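Local coordinates for protein phosphodiesterase (PDB 7CJ3) that belongs to the bacteriorhodopsin-like family of helical membrane proteins, is represented by its transmembrane domain, and holds retinal among its helices, at residues Phe241-Gln245 / Gly246-Phe250. Numbering follows the deposited sequence.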
loop_
_atom_site.group_PDB
_atom_site.type_symbol
_atom_site.label_atom_id
_atom_site.label_comp_id
_atom_site.label_asym_id
_atom_site.label_seq_id
_atom_site.Cartn_x
_atom_site.Cartn_y
_atom_site.Cartn_z
ATOM N N PHE B 241 -12.905 -21.854 -1.724
ATOM C CA PHE B 241 -13.457 -23.029 -0.996
ATOM C C PHE B 241 -14.493 -22.608 0.048
ATOM O O PHE B 241 -15.608 -23.133 0.025
ATOM C CB PHE B 241 -12.361 -23.807 -0.266
ATOM C CG PHE B 241 -12.895 -25.041 0.398
ATOM C CD1 PHE B 241 -13.279 -26.136 -0.366
ATOM C CD2 PHE B 241 -13.067 -25.096 1.775
ATOM C CE1 PHE B 241 -13.774 -27.282 0.238
ATOM C CE2 PHE B 241 -13.601 -26.228 2.376
ATOM C CZ PHE B 241 -13.945 -27.321 1.604
ATOM N N LEU B 242 -14.110 -21.700 0.945
ATOM C CA LEU B 242 -14.913 -21.241 2.110
ATOM C C LEU B 242 -16.151 -20.462 1.660
ATOM O O LEU B 242 -17.173 -20.528 2.373
ATOM C CB LEU B 242 -14.038 -20.352 2.991
ATOM C CG LEU B 242 -13.014 -21.103 3.842
ATOM C CD1 LEU B 242 -12.004 -20.151 4.471
ATOM C CD2 LEU B 242 -13.718 -21.911 4.915
ATOM N N ARG B 243 -16.062 -19.703 0.560
ATOM C CA ARG B 243 -17.199 -18.876 0.094
ATOM C C ARG B 243 -18.203 -19.770 -0.652
ATOM O O ARG B 243 -19.427 -19.668 -0.378
ATOM C CB ARG B 243 -16.692 -17.715 -0.751
ATOM C CG ARG B 243 -17.805 -16.750 -1.134
ATOM C CD ARG B 243 -17.288 -15.501 -1.805
ATOM N NE ARG B 243 -16.332 -15.728 -2.880
ATOM C CZ ARG B 243 -15.442 -14.841 -3.325
ATOM N NH1 ARG B 243 -15.350 -13.634 -2.798
ATOM N NH2 ARG B 243 -14.621 -15.197 -4.299
ATOM N N ARG B 244 -17.715 -20.637 -1.539
ATOM C CA ARG B 244 -18.577 -21.537 -2.342
ATOM C C ARG B 244 -19.422 -22.446 -1.435
ATOM O O ARG B 244 -20.499 -22.897 -1.902
ATOM C CB ARG B 244 -17.727 -22.383 -3.294
ATOM C CG ARG B 244 -17.544 -21.750 -4.664
ATOM C CD ARG B 244 -16.801 -22.593 -5.668
ATOM N NE ARG B 244 -15.808 -21.852 -6.399
ATOM C CZ ARG B 244 -15.270 -22.216 -7.571
ATOM N NH1 ARG B 244 -15.630 -23.340 -8.174
ATOM N NH2 ARG B 244 -14.378 -21.430 -8.157
ATOM N N GLN B 245 -18.938 -22.744 -0.223
ATOM C CA GLN B 245 -19.570 -23.708 0.732
ATOM C C GLN B 245 -20.558 -22.975 1.648
ATOM O O GLN B 245 -21.417 -23.631 2.213
ATOM C CB GLN B 245 -18.495 -24.414 1.559
ATOM C CG GLN B 245 -17.487 -25.210 0.740
ATOM C CD GLN B 245 -18.062 -26.461 0.124
ATOM O OE1 GLN B 245 -17.564 -26.985 -0.867
ATOM N NE2 GLN B 245 -19.129 -26.977 0.719
ATOM N N GLY B 246 -20.435 -21.658 1.789
ATOM C CA GLY B 246 -21.399 -20.826 2.523
ATOM C C GLY B 246 -20.898 -20.406 3.885
ATOM O O GLY B 246 -21.721 -19.896 4.643
ATOM N N TYR B 247 -19.593 -20.541 4.147
ATOM C CA TYR B 247 -18.945 -20.326 5.472
ATOM C C TYR B 247 -18.503 -18.867 5.677
ATOM O O TYR B 247 -18.408 -18.464 6.838
ATOM C CB TYR B 247 -17.768 -21.287 5.635
ATOM C CG TYR B 247 -18.156 -22.746 5.645
ATOM C CD1 TYR B 247 -19.294 -23.191 6.307
ATOM C CD2 TYR B 247 -17.343 -23.696 5.039
ATOM C CE1 TYR B 247 -19.635 -24.534 6.334
ATOM C CE2 TYR B 247 -17.658 -25.051 5.082
ATOM C CZ TYR B 247 -18.817 -25.467 5.717
ATOM O OH TYR B 247 -19.160 -26.787 5.736
ATOM N N ILE B 248 -18.191 -18.135 4.594
ATOM C CA ILE B 248 -18.008 -16.646 4.545
ATOM C C ILE B 248 -18.964 -16.107 3.480
ATOM O O ILE B 248 -19.237 -16.855 2.531
ATOM C CB ILE B 248 -16.540 -16.259 4.250
ATOM C CG1 ILE B 248 -16.048 -16.774 2.897
ATOM C CG2 ILE B 248 -15.621 -16.741 5.365
ATOM C CD1 ILE B 248 -14.668 -16.294 2.539
ATOM N N ASP B 249 -19.452 -14.874 3.628
ATOM C CA ASP B 249 -20.237 -14.161 2.582
ATOM C C ASP B 249 -19.276 -13.580 1.529
ATOM O O ASP B 249 -18.042 -13.669 1.679
ATOM C CB ASP B 249 -21.167 -13.093 3.184
ATOM C CG ASP B 249 -20.513 -11.897 3.880
ATOM O OD1 ASP B 249 -20.005 -12.092 4.966
ATOM O OD2 ASP B 249 -20.553 -10.758 3.333
ATOM N N PHE B 250 -19.832 -12.992 0.478
ATOM C CA PHE B 250 -19.113 -12.579 -0.745
ATOM C C PHE B 250 -18.086 -11.497 -0.415
ATOM O O PHE B 250 -16.865 -11.689 -0.765
ATOM C CB PHE B 250 -20.113 -12.074 -1.784
ATOM C CG PHE B 250 -19.434 -11.842 -3.099
ATOM C CD1 PHE B 250 -18.835 -12.903 -3.766
ATOM C CD2 PHE B 250 -19.328 -10.553 -3.620
ATOM C CE1 PHE B 250 -18.165 -12.679 -4.960
ATOM C CE2 PHE B 250 -18.663 -10.340 -4.819
ATOM C CZ PHE B 250 -18.085 -11.403 -5.486
#
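R243 and F250 meet through both the plane and the edge of the guanidinium group. F250 CE1 lies 3.6 Å above one face of the R243 guanidinium, offset toward the rim of that group, and the guanidinium and ring planes are 32° apart, so this is an inclined overlap and not a parallel stack. At the edge, R243 NH1 donates to the backbone F250 O over 3.2 Å; the acceptor is almost in the guanidinium plane, and the donor sits on a lone pair of the carbonyl. R243 CG is anti to the backbone N, which carries it alongside the carbonyls of I248 and D249, and a bend at chi3 (48°) swings the chain's end over F250. R243 CD packs 3.6 Å from F250 CD1.

Nearer the helix end, I248 CG1 rests 3.8 Å from R243 CB and also reaches L242 CB. L242 CD2 approaches Y247 CD2 at 4.0 Å, the two side chains crossing at about a right angle, and Q245 CB lies 3.7 Å from Y247 CE2; the Y247 ring is poorly ordered, so its exact pose is less certain.

The backbone turn probably helps place these groups. Y247 N donates to L242 O over 3.0 Å, nearly collinear with the carbonyl, with a weak bond from G246 N to R243 O beside it. Salt bridges from R243 NH1 to E254 and from NH2 to E240 further fix the buried head group, which should help stabilise its positive charge, while F55 meets the F250 ring. G246 has positive phi (104°), ending helix 235-245 in a Schellman motif; D249 then takes the N-cap position of helix 250-277. The arrangement is a tight interhelical turn, a Schellman C-cap followed closely by an N-cap, joining successive helices of a bacteriorhodopsin-like bundle.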